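Local coordinates for hypothetical Membrane Spanning Protein (Bacillus cereus, PDB 2FB5), which catalyses the condensation of two ATP molecules into cyclic di-AMP, as one of three diadenylate cyclases of its bacterium, at residues 112-117 with 143-148; 94-99 with 136-141; 106-111 with 148-153. One frame throughout, in Å; residues are numbered along the deposited sequence.

How the contacts relate
Contacts 1 and 2 lie in one mixed sheet of the DisA-type nucleotide-binding domain, and contact 3 continues from its edge, all three on the same side of the chain's centre. Strand 144-150 stands between 112-117, an outermost strand within the chain, and 137-141, which in turn neighbours 94-98. Contact 1 is the antiparallel pair at the rim, and contact 2, about 9 Å away between centres, is the parallel pair further in. Contact 3, its centre about 13 Å from that of contact 1, continues that pairing past Ala-148, which the two share, by a single bridge between loop 106-111 and 148-153. Along the chain contact 2 alternates with both others, tying early and late parts of the domain together.

Contact 1. Residues 112-117 with 143-148; sequences TTLNAH and NHIVSA
Val-146 O is gripped by two backbone N-H groups of strand 112-117, Leu-114 N at 2.8 Å and Asn-115 N at 2.9 Å. The second bond is almost straight (176° at the hydrogen), yet both donors stand above the carbonyl plane, off its lone pairs. Asn-115 makes this possible with left-handed backbone angles (phi 45°). Beyond it regular antiparallel pairing resumes: Ala-116 O takes Ile-145 N at 2.8 Å, and Ala-116 N returns a bond to Ile-145 O. On the other side of the irregularity Thr-112 and Ala-148 exchange a second pair of backbone bonds, with Thr-112 N 3.0 Å from Ala-148 O. Leu-114 spans this interval with its side chain. Its CG lies anti to the carbonyl carbon, beside the backbone N (chi1 -74°), and from there the two methyls serve different partners: CD1 rests 3.9 Å from Ala-148 CB, while CD2 runs beside Ile-145, 4.1 Å from its CG2. Ala-116, Ile-145 and Ala-148 share one face, against which helix 120-126 packs. At the far end a water lies in the plane of the His-117 ring, 2.7 Å from ND1, and donates to Asn-143 O at 2.6 Å; the same water sits over a face of the His-144 ring. Asn-115 and Ala-116 together face the single residue Ile-145, shifting the register by one, which is the signature of a G1 beta bulge, here in the antiparallel pair formed by an outermost strand of the domain's sheet.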
loop_
_atom_site.group_PDB
_atom_site.type_symbol
_atom_site.label_atom_id
_atom_site.label_comp_id
_atom_site.label_asym_id
_atom_site.label_seq_id
_atom_site.Cartn_x
_atom_site.Cartn_y
_atom_site.Cartn_z
ATOM N N THR A 112 33.199 3.145 -17.086
ATOM C CA THR A 112 33.502 1.763 -17.430
ATOM C C THR A 112 32.309 0.889 -17.051
ATOM O O THR A 112 31.798 0.992 -15.946
ATOM C CB THR A 112 34.745 1.290 -16.644
ATOM O OG1 THR A 112 35.917 1.913 -17.191
ATOM C CG2 THR A 112 34.925 -0.228 -16.697
ATOM N N THR A 113 31.874 0.026 -17.965
ATOM C CA THR A 113 30.765 -0.890 -17.700
ATOM C C THR A 113 31.300 -2.140 -17.004
ATOM O O THR A 113 32.283 -2.733 -17.463
ATOM C CB THR A 113 30.058 -1.271 -19.023
ATOM O OG1 THR A 113 29.366 -0.125 -19.530
ATOM C CG2 THR A 113 29.035 -2.397 -18.818
ATOM N N LEU A 114 30.661 -2.521 -15.901
ATOM C CA LEU A 114 31.003 -3.755 -15.175
ATOM C C LEU A 114 29.914 -4.826 -15.250
ATOM O O LEU A 114 30.221 -6.014 -15.400
ATOM C CB LEU A 114 31.273 -3.454 -13.696
ATOM C CG LEU A 114 32.564 -2.767 -13.245
ATOM C CD1 LEU A 114 32.508 -1.267 -13.444
ATOM C CD2 LEU A 114 32.763 -3.067 -11.770
ATOM N N ASN A 115 28.646 -4.425 -15.110
ATOM C CA ASN A 115 27.547 -5.398 -14.984
ATOM C C ASN A 115 27.917 -6.524 -14.002
ATOM O O ASN A 115 27.703 -7.707 -14.292
ATOM C CB ASN A 115 27.163 -5.982 -16.351
ATOM C CG ASN A 115 26.602 -4.938 -17.300
ATOM O OD1 ASN A 115 25.933 -4.002 -16.877
ATOM N ND2 ASN A 115 26.865 -5.101 -18.589
ATOM N N ALA A 116 28.449 -6.138 -12.840
ATOM C CA ALA A 116 28.994 -7.091 -11.842
ATOM C C ALA A 116 28.039 -7.397 -10.702
ATOM O O ALA A 116 27.198 -6.570 -10.350
ATOM C CB ALA A 116 30.282 -6.528 -11.252
ATOM N N HIS A 117 28.211 -8.572 -10.099
ATOM C CA HIS A 117 27.567 -8.905 -8.850
ATOM C C HIS A 117 28.003 -7.875 -7.801
ATOM O O HIS A 117 29.200 -7.611 -7.622
ATOM C CB HIS A 117 27.953 -10.349 -8.447
ATOM C CG HIS A 117 27.446 -10.781 -7.103
ATOM N ND1 HIS A 117 26.113 -10.722 -6.747
ATOM C CD2 HIS A 117 28.093 -11.341 -6.049
ATOM C CE1 HIS A 117 25.968 -11.189 -5.515
ATOM N NE2 HIS A 117 27.155 -11.567 -5.069
ATOM N N ASN A 143 20.741 -5.650 -7.730
ATOM C CA ASN A 143 21.875 -6.340 -7.123
ATOM C C ASN A 143 23.113 -6.376 -8.031
ATOM O O ASN A 143 23.985 -7.235 -7.872
ATOM C CB ASN A 143 21.486 -7.770 -6.668
ATOM C CG ASN A 143 20.230 -7.791 -5.808
ATOM O OD1 ASN A 143 19.273 -8.538 -6.091
ATOM N ND2 ASN A 143 20.212 -6.964 -4.768
ATOM N N HIS A 144 23.186 -5.434 -8.978
ATOM C CA HIS A 144 24.341 -5.337 -9.870
ATOM C C HIS A 144 24.997 -3.968 -9.766
ATOM O O HIS A 144 24.324 -2.962 -9.561
ATOM C CB HIS A 144 23.935 -5.562 -11.340
ATOM C CG HIS A 144 23.589 -6.980 -11.670
ATOM N ND1 HIS A 144 24.496 -7.856 -12.229
ATOM C CD2 HIS A 144 22.435 -7.672 -11.539
ATOM C CE1 HIS A 144 23.925 -9.036 -12.400
ATOM N NE2 HIS A 144 22.675 -8.955 -11.986
ATOM N N ILE A 145 26.316 -3.949 -9.911
ATOM C CA ILE A 145 27.055 -2.727 -10.136
ATOM C C ILE A 145 27.093 -2.611 -11.650
ATOM O O ILE A 145 27.779 -3.381 -12.325
ATOM C CB ILE A 145 28.474 -2.806 -9.495
ATOM C CG1 ILE A 145 28.348 -2.845 -7.963
ATOM C CG2 ILE A 145 29.384 -1.656 -9.962
ATOM C CD1 ILE A 145 29.624 -3.248 -7.232
ATOM N N VAL A 146 26.311 -1.685 -12.194
ATOM C CA VAL A 146 26.225 -1.537 -13.644
ATOM C C VAL A 146 27.560 -1.026 -14.187
ATOM O O VAL A 146 28.099 -1.572 -15.154
ATOM C CB VAL A 146 25.078 -0.567 -14.065
ATOM C CG1 VAL A 146 24.999 -0.442 -15.590
ATOM C CG2 VAL A 146 23.732 -1.029 -13.505
ATOM N N SER A 147 28.075 0.036 -13.567
ATOM C CA SER A 147 29.219 0.762 -14.076
ATOM C C SER A 147 29.856 1.597 -12.977
ATOM O O SER A 147 29.264 1.780 -11.910
ATOM C CB SER A 147 28.773 1.685 -15.219
ATOM O OG SER A 147 27.622 2.410 -14.833
ATOM N N ALA A 148 31.052 2.119 -13.262
ATOM C CA ALA A 148 31.807 2.941 -12.318
ATOM C C ALA A 148 32.505 4.057 -13.068
ATOM O O ALA A 148 32.530 4.059 -14.300
ATOM C CB ALA A 148 32.839 2.079 -11.566
HETATM O O HOH W 1 24.089 -9.828 -8.240
#

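Contact 2. Residues 94-99 with 136-141; sequences ALIVVE and GAVLVK
Parallel strands 94-98 and 137-141 pair in step, Ile-96 beside Val-138, Val-97 beside Leu-139 and Val-98 beside Val-140. Four backbone bonds alternate between them, for example Val-97 N to Val-138 O at 2.8 Å, each donor lying nearly along the axis of its acceptor's C=O. Side-chain torsions decide which branches meet. With CG anti to the backbone N (chi1 -177°) and chi2 at 63°, Leu-95 lays CD2 against Ala-137 CB at 3.7 Å. Val-97 carries CG1 anti to its N, and that methyl crosses obliquely to Leu-139 CD1 at 3.8 Å; its other branch, CG2, is directed to Ala-137. Helix 166-175 packs on Leu-95 and Val-97. On the opposite face of the sheet Ile-96 places CG2 anti to its N while CG1 stays beside it, so CG2 reaches diagonally to Val-140 CG2, 3.9 Å away. At the C-terminal end Glu-99 and Lys-141 cross obliquely. Glu-99 is fully stretched, CG anti to the backbone N and the chain extended beyond it, whereas Lys-141 starts out anti but kinks at its second torsion (chi2 74°). That kink folds the lysine over the carboxylate: Lys-141 CD lies 3.6 Å from Glu-99 CD, and NZ reaches OE2 of Glu-99 at 2.9 Å, coming from above the carboxylate plane. NZ also donates to a water at 3.0 Å, which returns a weak bond to Glu-99 O. Apolar side-chain packing thus gives way to one salt bridge at the strand ends. With Glu-99 buried and Lys-141 exposed, the ammonium probably helps to keep the carboxylate ionised, while the lysine retains its link to solvent.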
loop_
_atom_site.group_PDB
_atom_site.type_symbol
_atom_site.label_atom_id
_atom_site.label_comp_id
_atom_site.label_asym_id
_atom_site.label_seq_id
_atom_site.Cartn_x
_atom_site.Cartn_y
_atom_site.Cartn_z
ATOM N N ALA A 94 33.484 8.428 -1.937
ATOM C CA ALA A 94 32.649 7.478 -2.654
ATOM C C ALA A 94 31.392 8.169 -3.111
ATOM O O ALA A 94 30.925 9.091 -2.454
ATOM C CB ALA A 94 32.296 6.280 -1.764
ATOM N N LEU A 95 30.837 7.692 -4.224
ATOM C CA LEU A 95 29.642 8.264 -4.819
ATOM C C LEU A 95 28.864 7.114 -5.454
ATOM O O LEU A 95 29.270 6.601 -6.499
ATOM C CB LEU A 95 30.037 9.309 -5.877
ATOM C CG LEU A 95 28.958 10.101 -6.606
ATOM C CD1 LEU A 95 28.157 10.959 -5.648
ATOM C CD2 LEU A 95 29.605 10.998 -7.685
ATOM N N ILE A 96 27.778 6.691 -4.803
ATOM C CA ILE A 96 27.025 5.509 -5.232
ATOM C C ILE A 96 25.575 5.839 -5.553
ATOM O O ILE A 96 24.786 6.162 -4.658
ATOM C CB ILE A 96 27.051 4.374 -4.164
ATOM C CG1 ILE A 96 28.503 3.975 -3.839
ATOM C CG2 ILE A 96 26.228 3.185 -4.663
ATOM C CD1 ILE A 96 28.666 2.872 -2.751
ATOM N N VAL A 97 25.235 5.753 -6.835
ATOM C CA VAL A 97 23.875 6.003 -7.324
ATOM C C VAL A 97 23.059 4.711 -7.216
ATOM O O VAL A 97 23.461 3.678 -7.757
ATOM C CB VAL A 97 23.896 6.425 -8.810
ATOM C CG1 VAL A 97 22.472 6.563 -9.365
ATOM C CG2 VAL A 97 24.658 7.746 -8.989
ATOM N N VAL A 98 21.923 4.756 -6.523
ATOM C CA VAL A 98 21.014 3.625 -6.573
ATOM C C VAL A 98 19.810 3.996 -7.426
ATOM O O VAL A 98 19.031 4.872 -7.052
ATOM C CB VAL A 98 20.567 3.161 -5.176
ATOM C CG1 VAL A 98 19.718 1.905 -5.299
ATOM C CG2 VAL A 98 21.790 2.929 -4.292
ATOM N N GLU A 99 19.694 3.343 -8.582
ATOM C CA GLU A 99 18.563 3.530 -9.474
ATOM C C GLU A 99 17.281 3.124 -8.771
ATOM O O GLU A 99 17.223 2.067 -8.109
ATOM C CB GLU A 99 18.727 2.704 -10.752
ATOM C CG GLU A 99 17.721 3.064 -11.838
ATOM C CD GLU A 99 18.022 2.402 -13.181
ATOM O OE1 GLU A 99 19.211 2.284 -13.550
ATOM O OE2 GLU A 99 17.059 1.998 -13.868
ATOM N N GLY A 136 34.639 9.225 -9.906
ATOM C CA GLY A 136 33.326 9.231 -10.550
ATOM C C GLY A 136 32.358 8.362 -9.768
ATOM O O GLY A 136 32.698 7.885 -8.694
ATOM N N ALA A 137 31.159 8.158 -10.308
ATOM C CA ALA A 137 30.083 7.476 -9.597
ATOM C C ALA A 137 29.949 6.018 -9.994
ATOM O O ALA A 137 30.123 5.662 -11.158
ATOM C CB ALA A 137 28.760 8.180 -9.854
ATOM N N VAL A 138 29.600 5.188 -9.018
ATOM C CA VAL A 138 29.109 3.848 -9.297
ATOM C C VAL A 138 27.597 3.920 -9.512
ATOM O O VAL A 138 26.905 4.654 -8.808
ATOM C CB VAL A 138 29.452 2.885 -8.134
ATOM C CG1 VAL A 138 28.480 1.714 -8.070
ATOM C CG2 VAL A 138 30.868 2.391 -8.295
ATOM N N LEU A 139 27.095 3.171 -10.487
ATOM C CA LEU A 139 25.657 3.014 -10.682
ATOM C C LEU A 139 25.254 1.614 -10.247
ATOM O O LEU A 139 25.840 0.637 -10.707
ATOM C CB LEU A 139 25.286 3.198 -12.152
ATOM C CG LEU A 139 23.848 2.849 -12.591
ATOM C CD1 LEU A 139 22.803 3.576 -11.730
ATOM C CD2 LEU A 139 23.666 3.203 -14.070
ATOM N N VAL A 140 24.237 1.529 -9.390
ATOM C CA VAL A 140 23.723 0.245 -8.906
ATOM C C VAL A 140 22.290 0.093 -9.436
ATOM O O VAL A 140 21.482 1.015 -9.311
ATOM C CB VAL A 140 23.721 0.201 -7.356
ATOM C CG1 VAL A 140 22.840 -0.926 -6.823
ATOM C CG2 VAL A 140 25.145 0.098 -6.804
ATOM N N LYS A 141 22.000 -1.048 -10.056
ATOM C CA LYS A 141 20.633 -1.391 -10.424
ATOM C C LYS A 141 20.333 -2.702 -9.725
ATOM O O LYS A 141 20.896 -3.728 -10.084
ATOM C CB LYS A 141 20.494 -1.552 -11.932
ATOM C CG LYS A 141 19.160 -2.124 -12.402
ATOM C CD LYS A 141 18.040 -1.098 -12.292
ATOM C CE LYS A 141 16.780 -1.582 -12.989
ATOM N NZ LYS A 141 15.787 -0.470 -13.057
HETATM O O HOH W 2 15.183 0.239 -10.160
#

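Contact 3. Residues 106-111 with 148-153; sequences ALIQTG and AANILP
Gln-109 and Ile-151 form a single antiparallel bridge, joined by two backbone bonds in which each donor lies in the carbonyl plane of its acceptor. Ile-151 N reaches Gln-109 O at 2.9 Å and nearly straight (172°), and Gln-109 N gives the return bond to Ile-151 O at 3.0 Å. The Gln-109 side chain crosses Ile-151 obliquely. Its CB starts 4.1 Å from Ile-151 CB. CG is set anti to the carbonyl carbon (chi1 -60°), and a bend at chi2 (107°) turns the amide back over the bridge, so that CD comes 3.8 Å from Ile-151 O. At the tip OE1 presses on a methyl, 3.4 Å from Ile-151 CG2. NE2 is 3.4 Å from Ile-151 O, but the angle is too poor for a hydrogen bond, which leaves that carbonyl to the backbone N-H among the groups of the two segments. Ile-108 divides its branches between two partners: CG2, anti to the backbone N, meets Asn-150 CB at 3.6 Å, while CG1 runs alongside Leu-152 to touch its CD1 at 3.9 Å. Pro-153 CD rests against Leu-107 O. Near the other end Gly-111 brings its bare CA up to the carbonyl oxygens of Ala-148 and Ala-149 in CA-H...O contacts. Ala-149, with positive phi, and Asn-150 form a G1 beta bulge facing Ala-137, and there the chain turns a corner. Helix 166-175 lies over the apolar side, its Leu-174 touching Leu-107, Ile-108 and Leu-152, and Leu-152 also packs on Ala-137 of strand 137-141 and on Leu-95 and Val-97 of strand 94-98, wedged between helix and sheet.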
loop_
_atom_site.group_PDB
_atom_site.type_symbol
_atom_site.label_atom_id
_atom_site.label_comp_id
_atom_site.label_asym_id
_atom_site.label_seq_id
_atom_site.Cartn_x
_atom_site.Cartn_y
_atom_site.Cartn_z
ATOM N N ALA A 106 20.147 8.435 -19.887
ATOM C CA ALA A 106 20.262 9.726 -20.576
ATOM C C ALA A 106 20.919 10.791 -19.693
ATOM O O ALA A 106 21.343 11.833 -20.184
ATOM C CB ALA A 106 18.903 10.201 -21.060
ATOM N N LEU A 107 21.007 10.518 -18.390
ATOM C CA LEU A 107 21.524 11.499 -17.428
ATOM C C LEU A 107 22.955 11.231 -16.962
ATOM O O LEU A 107 23.627 12.132 -16.446
ATOM C CB LEU A 107 20.599 11.564 -16.205
ATOM C CG LEU A 107 19.175 12.085 -16.424
ATOM C CD1 LEU A 107 18.328 11.807 -15.191
ATOM C CD2 LEU A 107 19.200 13.578 -16.723
ATOM N N ILE A 108 23.394 9.981 -17.115
ATOM C CA ILE A 108 24.703 9.553 -16.645
ATOM C C ILE A 108 25.588 9.267 -17.848
ATOM O O ILE A 108 25.182 8.554 -18.766
ATOM C CB ILE A 108 24.567 8.280 -15.758
ATOM C CG1 ILE A 108 23.839 8.617 -14.448
ATOM C CG2 ILE A 108 25.930 7.615 -15.530
ATOM C CD1 ILE A 108 23.594 7.383 -13.502
ATOM N N GLN A 109 26.788 9.836 -17.858
ATOM C CA GLN A 109 27.761 9.473 -18.873
ATOM C C GLN A 109 28.615 8.328 -18.324
ATOM O O GLN A 109 29.315 8.487 -17.318
ATOM C CB GLN A 109 28.620 10.673 -19.275
ATOM C CG GLN A 109 27.792 11.849 -19.843
ATOM C CD GLN A 109 27.687 13.010 -18.867
ATOM O OE1 GLN A 109 28.604 13.822 -18.772
ATOM N NE2 GLN A 109 26.562 13.097 -18.141
ATOM N N THR A 110 28.537 7.180 -18.988
ATOM C CA THR A 110 29.171 5.949 -18.503
ATOM C C THR A 110 30.697 6.042 -18.547
ATOM O O THR A 110 31.268 6.494 -19.540
ATOM C CB THR A 110 28.690 4.717 -19.300
ATOM O OG1 THR A 110 27.271 4.625 -19.206
ATOM C CG2 THR A 110 29.296 3.415 -18.736
ATOM N N GLY A 111 31.348 5.627 -17.459
ATOM C CA GLY A 111 32.795 5.497 -17.441
ATOM C C GLY A 111 33.148 4.128 -17.980
ATOM O O GLY A 111 33.346 3.959 -19.171
ATOM N N ALA A 148 31.052 2.119 -13.262
ATOM C CA ALA A 148 31.807 2.941 -12.318
ATOM C C ALA A 148 32.505 4.057 -13.068
ATOM O O ALA A 148 32.530 4.059 -14.300
ATOM C CB ALA A 148 32.839 2.079 -11.566
ATOM N N ALA A 149 33.099 4.987 -12.324
ATOM C CA ALA A 149 33.765 6.150 -12.907
ATOM C C ALA A 149 32.798 6.960 -13.787
ATOM O O ALA A 149 33.202 7.615 -14.759
ATOM C CB ALA A 149 35.018 5.723 -13.682
ATOM N N ASN A 150 31.510 6.901 -13.443
ATOM C CA ASN A 150 30.475 7.600 -14.221
ATOM C C ASN A 150 30.502 9.104 -13.940
ATOM O O ASN A 150 30.907 9.529 -12.854
ATOM C CB ASN A 150 29.074 7.030 -13.915
ATOM C CG ASN A 150 28.943 5.542 -14.244
ATOM O OD1 ASN A 150 28.378 4.763 -13.465
ATOM N ND2 ASN A 150 29.470 5.135 -15.382
ATOM N N ILE A 151 30.049 9.893 -14.912
ATOM C CA ILE A 151 29.904 11.345 -14.749
ATOM C C ILE A 151 28.431 11.730 -14.593
ATOM O O ILE A 151 27.602 11.389 -15.439
ATOM C CB ILE A 151 30.503 12.103 -15.953
ATOM C CG1 ILE A 151 32.000 11.791 -16.069
ATOM C CG2 ILE A 151 30.275 13.634 -15.815
ATOM C CD1 ILE A 151 32.588 12.119 -17.432
ATOM N N LEU A 152 28.122 12.436 -13.507
ATOM C CA LEU A 152 26.767 12.895 -13.197
ATOM C C LEU A 152 26.654 14.403 -13.414
ATOM O O LEU A 152 27.671 15.091 -13.353
ATOM C CB LEU A 152 26.474 12.634 -11.729
ATOM C CG LEU A 152 25.941 11.272 -11.286
ATOM C CD1 LEU A 152 26.569 10.119 -12.053
ATOM C CD2 LEU A 152 26.135 11.126 -9.782
ATOM N N PRO A 153 25.421 14.922 -13.618
ATOM C CA PRO A 153 25.254 16.392 -13.716
ATOM C C PRO A 153 25.482 17.041 -12.342
ATOM O O PRO A 153 25.123 16.453 -11.318
ATOM C CB PRO A 153 23.796 16.552 -14.168
ATOM C CG PRO A 153 23.117 15.327 -13.638
ATOM C CD PRO A 153 24.129 14.216 -13.749
#